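Local coordinates for protein putative aminopeptidase (PDB 5NTH) that probably cleaves amino acids from the N-termini of peptides as a manganese-dependent M17 leucyl aminopeptidase and binds the inhibitor actinonin beside its metal site, at residues Ala20-Gln23 / Thr24-Phe28; Ala237-Ala240 / Ala241-Gly244; Phe34-Ile37 / Ser38-Ser41. One frame throughout, in Å; residues are numbered along the deposited sequence.

Contact 1: Ala20-Gln23 / Thr24-Phe28; sequences AYVQ and TCTNF
The ring of Tyr21 is met obliquely by two side chains from the next turn of the helix, Cys25 and Thr24. The sulfur comes closer: Cys25 SG sits 3.9 Å from the centroid of the Tyr21 ring, 33° off the normal. Cys25 SG comes nearest to Tyr21 CZ, at 3.4 Å. This is a Cys sulfur-aromatic contact on the phenol half of the ring. Thr24 OG1 stands farther off near CD1, its side chain crossing that of Tyr21 at about a right angle. The second ring, of Phe28, has Thr24 O at its edge, in the plane. Tyr21 CG is anti to the backbone N (chi1 175°), which runs the ring alongside the following turn; at its far end the hydroxyl is hydrogen-bonded to Thr222.

At the backbone, the carbonyl of Tyr21 is gripped twice from one face of its plane. Cys25 N bonds Tyr21 O at 3.2 Å, as the helix requires, and Thr24 OG1 donates to the same Tyr21 O at 2.7 Å. The second bond is possible because OG1 lies between the backbone N and the carbonyl carbon of Thr24 (chi1 65°). Arg218 also bonds this hydroxyl oxygen, tying the turn to helix 203-221. On another side of the helix, Val22 CG1 meets Thr26 CG2 at 3.7 Å, one methyl against another, beside helix 229-243. Asn27 N still bonds Gln23 O at 3.0 Å, although Asn27 is the first residue to leave helical geometry. The whole is the C-terminal end of an alpha-helix, 12-26, with a threonine hydroxyl returning to a carbonyl of the preceding turn and a Cys sulfur-aromatic contact facing helices 203-221 and 229-243.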
ATOM      1  N   ALA A  20     -43.061   4.307  10.668  1.00 34.18           N
ATOM      2  CA  ALA A  20     -43.420   2.930  10.328  1.00 34.05           C
ATOM      3  C   ALA A  20     -42.320   1.942  10.658  1.00 33.38           C
ATOM      4  O   ALA A  20     -42.613   0.849  11.141  1.00 37.09           O
ATOM      5  CB  ALA A  20     -43.773   2.809   8.850  1.00 33.24           C
ATOM      6  N   TYR A  21     -41.072   2.295  10.369  1.00 31.54           N
ATOM      7  CA  TYR A  21     -39.933   1.454  10.754  1.00 30.88           C
ATOM      8  C   TYR A  21     -39.903   1.244  12.268  1.00 32.31           C
ATOM      9  O   TYR A  21     -39.626   0.137  12.749  1.00 33.76           O
ATOM     10  CB  TYR A  21     -38.587   2.045  10.309  1.00 29.22           C
ATOM     11  CG  TYR A  21     -37.439   1.228  10.807  1.00 27.42           C
ATOM     12  CD1 TYR A  21     -37.035   0.072  10.138  1.00 26.46           C
ATOM     13  CD2 TYR A  21     -36.826   1.547  12.005  1.00 27.15           C
ATOM     14  CE1 TYR A  21     -36.011  -0.723  10.637  1.00 26.23           C
ATOM     15  CE2 TYR A  21     -35.789   0.769  12.519  1.00 26.84           C
ATOM     16  CZ  TYR A  21     -35.379  -0.353  11.826  1.00 26.52           C
ATOM     17  OH  TYR A  21     -34.365  -1.096  12.357  1.00 26.03           O
ATOM     18  N   VAL A  22     -40.190   2.303  13.016  1.00 32.97           N
ATOM     19  CA  VAL A  22     -40.229   2.209  14.472  1.00 32.75           C
ATOM     20  C   VAL A  22     -41.258   1.167  14.867  1.00 33.16           C
ATOM     21  O   VAL A  22     -40.943   0.243  15.611  1.00 33.14           O
ATOM     22  CB  VAL A  22     -40.533   3.569  15.099  1.00 33.38           C
ATOM     23  CG1 VAL A  22     -40.862   3.445  16.576  1.00 34.46           C
ATOM     24  CG2 VAL A  22     -39.333   4.491  14.922  1.00 33.18           C
ATOM     25  N   GLN A  23     -42.463   1.277  14.313  1.00 33.23           N
ATOM     26  CA  GLN A  23     -43.537   0.319  14.621  1.00 33.45           C
ATOM     27  C   GLN A  23     -43.158  -1.126  14.401  1.00 32.35           C
ATOM     28  O   GLN A  23     -43.531  -1.999  15.201  1.00 32.64           O
ATOM     29  CB  GLN A  23     -44.816   0.622  13.819  1.00 34.27           C
ATOM     30  CG  GLN A  23     -45.547   1.860  14.282  1.00 34.49           C
ATOM     31  CD  GLN A  23     -45.512   1.973  15.778  1.00 35.27           C
ATOM     32  OE1 GLN A  23     -44.834   2.852  16.336  1.00 36.64           O
ATOM     33  NE2 GLN A  23     -46.179   1.035  16.450  1.00 34.97           N
ATOM     34  N   THR A  24     -42.425  -1.387  13.331  1.00 31.36           N
ATOM     35  CA  THR A  24     -42.092  -2.769  13.002  1.00 31.54           C
ATOM     36  C   THR A  24     -41.148  -3.290  14.066  1.00 31.91           C
ATOM     37  O   THR A  24     -41.180  -4.472  14.409  1.00 33.29           O
ATOM     38  CB  THR A  24     -41.431  -2.905  11.632  1.00 31.52           C
ATOM     39  OG1 THR A  24     -40.164  -2.238  11.654  1.00 31.02           O
ATOM     40  CG2 THR A  24     -42.325  -2.304  10.528  1.00 31.61           C
ATOM     41  N   CYS A  25     -40.325  -2.382  14.585  1.00 31.99           N
ATOM     42  CA  CYS A  25     -39.406  -2.671  15.678  1.00 32.09           C
ATOM     43  C   CYS A  25     -40.048  -2.765  17.072  1.00 31.18           C
ATOM     44  O   CYS A  25     -39.690  -3.635  17.856  1.00 29.76           O
ATOM     45  CB  CYS A  25     -38.290  -1.622  15.684  1.00 32.35           C
ATOM     46  SG  CYS A  25     -37.075  -1.886  14.392  1.00 34.12           S
ATOM     47  N   THR A  26     -40.967  -1.858  17.384  1.00 31.40           N
ATOM     48  CA  THR A  26     -41.616  -1.866  18.691  1.00 32.67           C
ATOM     49  C   THR A  26     -42.688  -2.957  18.874  1.00 32.38           C
ATOM     50  O   THR A  26     -42.889  -3.386  19.979  1.00 33.50           O
ATOM     51  CB  THR A  26     -42.204  -0.492  19.092  1.00 34.15           C
ATOM     52  OG1 THR A  26     -43.314  -0.160  18.262  1.00 34.88           O
ATOM     53  CG2 THR A  26     -41.155   0.610  18.988  1.00 34.83           C
ATOM     54  N   ASN A  27     -43.359  -3.405  17.820  1.00 31.68           N
ATOM     55  CA  ASN A  27     -44.280  -4.544  17.932  1.00 32.10           C
ATOM     56  C   ASN A  27     -43.707  -5.858  17.416  1.00 30.78           C
ATOM     57  O   ASN A  27     -44.444  -6.820  17.195  1.00 30.56           O
ATOM     58  CB  ASN A  27     -45.571  -4.267  17.165  1.00 33.89           C
ATOM     59  CG  ASN A  27     -46.203  -2.956  17.561  1.00 35.64           C
ATOM     60  OD1 ASN A  27     -46.317  -2.044  16.736  1.00 36.31           O
ATOM     61  ND2 ASN A  27     -46.603  -2.841  18.834  1.00 36.17           N
ATOM     62  N   PHE A  28     -42.396  -5.925  17.240  1.00 29.29           N
ATOM     63  CA  PHE A  28     -41.787  -7.085  16.614  1.00 27.70           C
ATOM     64  C   PHE A  28     -42.156  -8.395  17.301  1.00 28.99           C
ATOM     65  O   PHE A  28     -42.115  -8.481  18.518  1.00 29.78           O
ATOM     66  CB  PHE A  28     -40.264  -6.932  16.617  1.00 26.00           C
ATOM     67  CG  PHE A  28     -39.580  -7.935  15.785  1.00 24.15           C
ATOM     68  CD1 PHE A  28     -39.406  -7.710  14.457  1.00 24.14           C
ATOM     69  CD2 PHE A  28     -39.165  -9.128  16.326  1.00 23.63           C
ATOM     70  CE1 PHE A  28     -38.792  -8.657  13.664  1.00 24.07           C
ATOM     71  CE2 PHE A  28     -38.553 -10.082  15.560  1.00 23.46           C
ATOM     72  CZ  PHE A  28     -38.371  -9.849  14.216  1.00 23.85           C
TER

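Contact 2: Ala237-Ala240 / Ala241-Gly244; sequences AAYA and AELG
Tyr239 and Glu242 lie side by side and point the same way from the last turns of an alpha-helix, 229-243, in the catalytic domain. Their flat groups are far from parallel, with the ring and carboxylate planes 48° apart. Glu242 OE1 approaches the ring obliquely, 3.8 Å from Tyr239 CE1 and almost as near to CD1, so the contact is with the CD1-CE1 bond of the ring. An extended glutamate makes this possible: its CG is anti to the backbone N (chi1 -167°), and the rest of the chain follows the tyrosine outward. Both polar ends look beyond the helix. The Tyr239 hydroxyl is probably hydrogen-bonded to the carbonyl of Cys25, while Glu242 OE2 has a long, weak ion pair with Arg337.

Leu243 takes a different course. Leu243 CG stands beside its own backbone N (chi1 -55°), 3.3 Å from Tyr239 O, and the side chain packs on Val336 and Arg337 of helix 323-341. Tyr239 rests on the same helix, through Ile333 and Arg337. The small side chains of Ala237 and Ala240 meet Met247 of strand 246-251, the strand that follows in the chain.

Regular i to i+4 backbone bonds carry the helix to its end: Ala241 N to Ala237 O and Glu242 N to Ala238 O are each 2.9 Å. Gly244 then departs with a positive phi, a backbone shape that glycine adopts readily. Its N-H still turns back into the helix, and Gly244 N makes a last, weak bond of 2.9 Å to Ala240 O.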
ATOM      1  N   ALA A 237     -37.189   3.884  24.142  1.00 30.43           N
ATOM      2  CA  ALA A 237     -38.305   4.466  24.903  1.00 30.50           C
ATOM      3  C   ALA A 237     -39.591   3.605  24.845  1.00 30.77           C
ATOM      4  O   ALA A 237     -40.116   3.218  25.887  1.00 30.93           O
ATOM      5  CB  ALA A 237     -38.589   5.883  24.440  1.00 30.65           C
ATOM      6  N   ALA A 238     -40.070   3.261  23.650  1.00 30.00           N
ATOM      7  CA  ALA A 238     -41.280   2.425  23.538  1.00 29.50           C
ATOM      8  C   ALA A 238     -41.147   1.110  24.313  1.00 29.38           C
ATOM      9  O   ALA A 238     -42.078   0.687  24.977  1.00 29.14           O
ATOM     10  CB  ALA A 238     -41.639   2.155  22.070  1.00 29.50           C
ATOM     11  N   TYR A 239     -39.991   0.462  24.231  1.00 29.72           N
ATOM     12  CA  TYR A 239     -39.794  -0.778  24.965  1.00 29.82           C
ATOM     13  C   TYR A 239     -39.800  -0.480  26.469  1.00 30.67           C
ATOM     14  O   TYR A 239     -40.264  -1.295  27.262  1.00 31.46           O
ATOM     15  CB  TYR A 239     -38.533  -1.531  24.503  1.00 29.53           C
ATOM     16  CG  TYR A 239     -38.831  -2.432  23.336  1.00 29.03           C
ATOM     17  CD1 TYR A 239     -39.550  -3.623  23.517  1.00 29.18           C
ATOM     18  CD2 TYR A 239     -38.451  -2.092  22.042  1.00 29.14           C
ATOM     19  CE1 TYR A 239     -39.858  -4.460  22.444  1.00 28.65           C
ATOM     20  CE2 TYR A 239     -38.746  -2.928  20.961  1.00 29.04           C
ATOM     21  CZ  TYR A 239     -39.462  -4.104  21.170  1.00 28.90           C
ATOM     22  OH  TYR A 239     -39.771  -4.924  20.108  1.00 29.53           O
ATOM     23  N   ALA A 240     -39.342   0.702  26.853  1.00 31.13           N
ATOM     24  CA  ALA A 240     -39.395   1.124  28.258  1.00 32.44           C
ATOM     25  C   ALA A 240     -40.817   1.245  28.767  1.00 33.94           C
ATOM     26  O   ALA A 240     -41.148   0.718  29.832  1.00 34.93           O
ATOM     27  CB  ALA A 240     -38.666   2.447  28.466  1.00 32.50           C
ATOM     28  N   ALA A 241     -41.651   1.954  28.020  1.00 35.55           N
ATOM     29  CA  ALA A 241     -43.041   2.119  28.417  1.00 36.81           C
ATOM     30  C   ALA A 241     -43.830   0.808  28.297  1.00 37.83           C
ATOM     31  O   ALA A 241     -44.786   0.626  29.021  1.00 38.81           O
ATOM     32  CB  ALA A 241     -43.708   3.229  27.629  1.00 36.04           C
ATOM     33  N   GLU A 242     -43.437  -0.098  27.403  1.00 38.22           N
ATOM     34  CA  GLU A 242     -44.150  -1.390  27.261  1.00 39.03           C
ATOM     35  C   GLU A 242     -43.919  -2.224  28.510  1.00 38.64           C
ATOM     36  O   GLU A 242     -44.866  -2.696  29.147  1.00 37.12           O
ATOM     37  CB  GLU A 242     -43.689  -2.194  26.023  1.00 39.63           C
ATOM     38  CG  GLU A 242     -44.595  -3.378  25.666  1.00 41.15           C
ATOM     39  CD  GLU A 242     -43.879  -4.557  24.983  1.00 43.52           C
ATOM     40  OE1 GLU A 242     -43.358  -4.354  23.861  1.00 44.74           O
ATOM     41  OE2 GLU A 242     -43.857  -5.698  25.541  1.00 43.98           O
ATOM     42  N   LEU A 243     -42.639  -2.386  28.839  1.00 40.01           N
ATOM     43  CA  LEU A 243     -42.183  -3.198  29.968  1.00 40.05           C
ATOM     44  C   LEU A 243     -42.314  -2.507  31.322  1.00 40.53           C
ATOM     45  O   LEU A 243     -42.122  -3.149  32.334  1.00 42.76           O
ATOM     46  CB  LEU A 243     -40.727  -3.635  29.755  1.00 39.66           C
ATOM     47  CG  LEU A 243     -40.423  -4.377  28.447  1.00 39.24           C
ATOM     48  CD1 LEU A 243     -38.926  -4.601  28.293  1.00 41.14           C
ATOM     49  CD2 LEU A 243     -41.142  -5.701  28.383  1.00 38.46           C
ATOM     50  N   GLY A 244     -42.624  -1.213  31.347  1.00 40.91           N
ATOM     51  CA  GLY A 244     -42.921  -0.509  32.596  1.00 39.87           C
ATOM     52  C   GLY A 244     -41.687  -0.308  33.444  1.00 40.94           C
ATOM     53  O   GLY A 244     -41.736  -0.529  34.657  1.00 45.38           O
TER

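Contact 3: Phe34-Ile37 / Ser38-Ser41; sequences FTDI and SKVS
Asp36 and Ser38 form the tight part of this turn. Asp36 OD1 accepts two bonds from the serine, both from one face of the carboxylate: Ser38 OG at 2.8 Å, coming from well above the plane, and Ser38 N at 2.9 Å, on the anti side but tilted 33° out of the plane. The backbone bond makes an Asx turn. It overlaps a type I beta turn, closed where Lys39 N reaches Asp36 O at 2.7 Å, with the N-H pointing almost straight at the oxygen (163°). With CG anti to the backbone N (chi1 177°), the aspartate folds over the turn, and its other oxygen, OD2, makes a salt bridge to Arg188. The carboxylate is thus held at both oxygens.

The remainder is looser. The exposed Lys39 chain runs extended past the carboxylate, CE lying 3.4 Å from Asp36 OD2, but its charge stops short: Lys39 NZ is 4.5 Å from Asp36 OD2, beyond a salt bridge. Thr35 CG2 and Val40 CG2 merely brush at 4.2 Å, their side chains crossing at about a right angle.

The turn leaves the end of strand 32-34 and heads for strand 46-51. Thr35 pairs by backbone with Val183 of strand 181-185, Ile37 and Val40 rest on Val184, and Asp36 touches Phe191 of helix 189-192.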
ATOM      1  N   PHE A  34     -43.362 -23.145  18.482  1.00 26.02           N
ATOM      2  CA  PHE A  34     -43.004 -24.478  18.896  1.00 26.63           C
ATOM      3  C   PHE A  34     -44.281 -25.293  19.036  1.00 27.74           C
ATOM      4  O   PHE A  34     -45.330 -24.765  19.407  1.00 28.20           O
ATOM      5  CB  PHE A  34     -42.229 -24.422  20.209  1.00 26.10           C
ATOM      6  CG  PHE A  34     -40.970 -23.588  20.139  1.00 25.59           C
ATOM      7  CD1 PHE A  34     -41.038 -22.204  20.199  1.00 25.18           C
ATOM      8  CD2 PHE A  34     -39.720 -24.193  20.015  1.00 25.35           C
ATOM      9  CE1 PHE A  34     -39.893 -21.446  20.140  1.00 25.21           C
ATOM     10  CE2 PHE A  34     -38.568 -23.439  19.924  1.00 25.46           C
ATOM     11  CZ  PHE A  34     -38.653 -22.058  19.986  1.00 25.41           C
ATOM     12  N   THR A  35     -44.188 -26.578  18.730  1.00 28.10           N
ATOM     13  CA  THR A  35     -45.328 -27.483  18.841  1.00 27.74           C
ATOM     14  C   THR A  35     -44.868 -28.715  19.594  1.00 27.49           C
ATOM     15  O   THR A  35     -43.812 -29.270  19.307  1.00 28.63           O
ATOM     16  CB  THR A  35     -45.888 -27.851  17.436  1.00 28.25           C
ATOM     17  OG1 THR A  35     -46.544 -26.706  16.863  1.00 27.89           O
ATOM     18  CG2 THR A  35     -46.904 -29.020  17.504  1.00 28.42           C
ATOM     19  N   ASP A  36     -45.677 -29.165  20.536  1.00 26.50           N
ATOM     20  CA  ASP A  36     -45.306 -30.282  21.377  1.00 25.98           C
ATOM     21  C   ASP A  36     -45.278 -31.548  20.516  1.00 25.80           C
ATOM     22  O   ASP A  36     -46.284 -31.876  19.925  1.00 25.79           O
ATOM     23  CB  ASP A  36     -46.351 -30.350  22.495  1.00 26.18           C
ATOM     24  CG  ASP A  36     -46.151 -31.519  23.456  1.00 26.09           C
ATOM     25  OD1 ASP A  36     -45.520 -32.540  23.063  1.00 25.38           O
ATOM     26  OD2 ASP A  36     -46.647 -31.395  24.612  1.00 25.86           O
ATOM     27  N   ILE A  37     -44.151 -32.253  20.419  1.00 26.24           N
ATOM     28  CA  ILE A  37     -44.050 -33.392  19.470  1.00 27.06           C
ATOM     29  C   ILE A  37     -45.138 -34.430  19.685  1.00 28.76           C
ATOM     30  O   ILE A  37     -45.524 -35.159  18.762  1.00 30.69           O
ATOM     31  CB  ILE A  37     -42.702 -34.129  19.523  1.00 27.21           C
ATOM     32  CG1 ILE A  37     -42.586 -35.133  18.370  1.00 27.67           C
ATOM     33  CG2 ILE A  37     -42.518 -34.881  20.844  1.00 27.50           C
ATOM     34  CD1 ILE A  37     -41.176 -35.642  18.136  1.00 28.08           C
ATOM     35  N   SER A  38     -45.641 -34.510  20.910  1.00 29.73           N
ATOM     36  CA  SER A  38     -46.689 -35.475  21.210  1.00 29.78           C
ATOM     37  C   SER A  38     -48.079 -35.036  20.673  1.00 29.56           C
ATOM     38  O   SER A  38     -49.035 -35.809  20.783  1.00 28.83           O
ATOM     39  CB  SER A  38     -46.742 -35.721  22.720  1.00 29.14           C
ATOM     40  OG  SER A  38     -47.426 -34.630  23.326  1.00 29.79           O
ATOM     41  N   LYS A  39     -48.185 -33.828  20.112  1.00 29.23           N
ATOM     42  CA  LYS A  39     -49.456 -33.295  19.577  1.00 29.71           C
ATOM     43  C   LYS A  39     -49.431 -32.813  18.112  1.00 29.21           C
ATOM     44  O   LYS A  39     -50.278 -32.014  17.702  1.00 26.69           O
ATOM     45  CB  LYS A  39     -49.948 -32.146  20.439  1.00 30.81           C
ATOM     46  CG  LYS A  39     -49.684 -32.364  21.896  1.00 33.25           C
ATOM     47  CD  LYS A  39     -50.445 -31.358  22.740  1.00 36.27           C
ATOM     48  CE  LYS A  39     -50.058 -31.552  24.212  1.00 38.59           C
ATOM     49  NZ  LYS A  39     -51.117 -31.094  25.162  1.00 39.96           N
ATOM     50  N   VAL A  40     -48.473 -33.324  17.339  1.00 30.14           N
ATOM     51  CA  VAL A  40     -48.406 -33.081  15.907  1.00 30.66           C
ATOM     52  C   VAL A  40     -49.550 -33.832  15.264  1.00 30.50           C
ATOM     53  O   VAL A  40     -49.616 -35.055  15.374  1.00 29.95           O
ATOM     54  CB  VAL A  40     -47.058 -33.572  15.319  1.00 31.71           C
ATOM     55  CG1 VAL A  40     -47.060 -33.591  13.786  1.00 32.07           C
ATOM     56  CG2 VAL A  40     -45.915 -32.696  15.810  1.00 32.26           C
ATOM     57  N   SER A  41     -50.426 -33.078  14.600  1.00 31.09           N
ATOM     58  CA  SER A  41     -51.580 -33.610  13.826  1.00 31.80           C
ATOM     59  C   SER A  41     -51.539 -33.217  12.344  1.00 32.64           C
ATOM     60  O   SER A  41     -52.157 -33.862  11.506  1.00 32.73           O
ATOM     61  CB  SER A  41     -52.902 -33.118  14.434  1.00 31.15           C
ATOM     62  OG  SER A  41     -52.930 -31.686  14.514  1.00 29.73           O
TER

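Contacts 1 and 2 belong together: helix ends 12-26 and 229-243 lie against each other, their contact centres 13 Å apart. The probable hydrogen bond that joins them spans 2.6 Å from Tyr239 OH to Cys25 O, and Thr26 CG2 packs 3.5 Å from Ala238 CB. Contact 3 stands alone, its nearest atoms about 12 Å from contact 1 and about 17 Å from contact 2. It follows strand 32-34, outermost, within this chain, of the six-stranded sheet, whereas contact 2 leads into strand 246-251, outermost likewise of the eight-stranded sheet. That second sheet includes strand 291-300 with the manganese ligand Lys298. All three contacts lie away from the manganese and actinonin site.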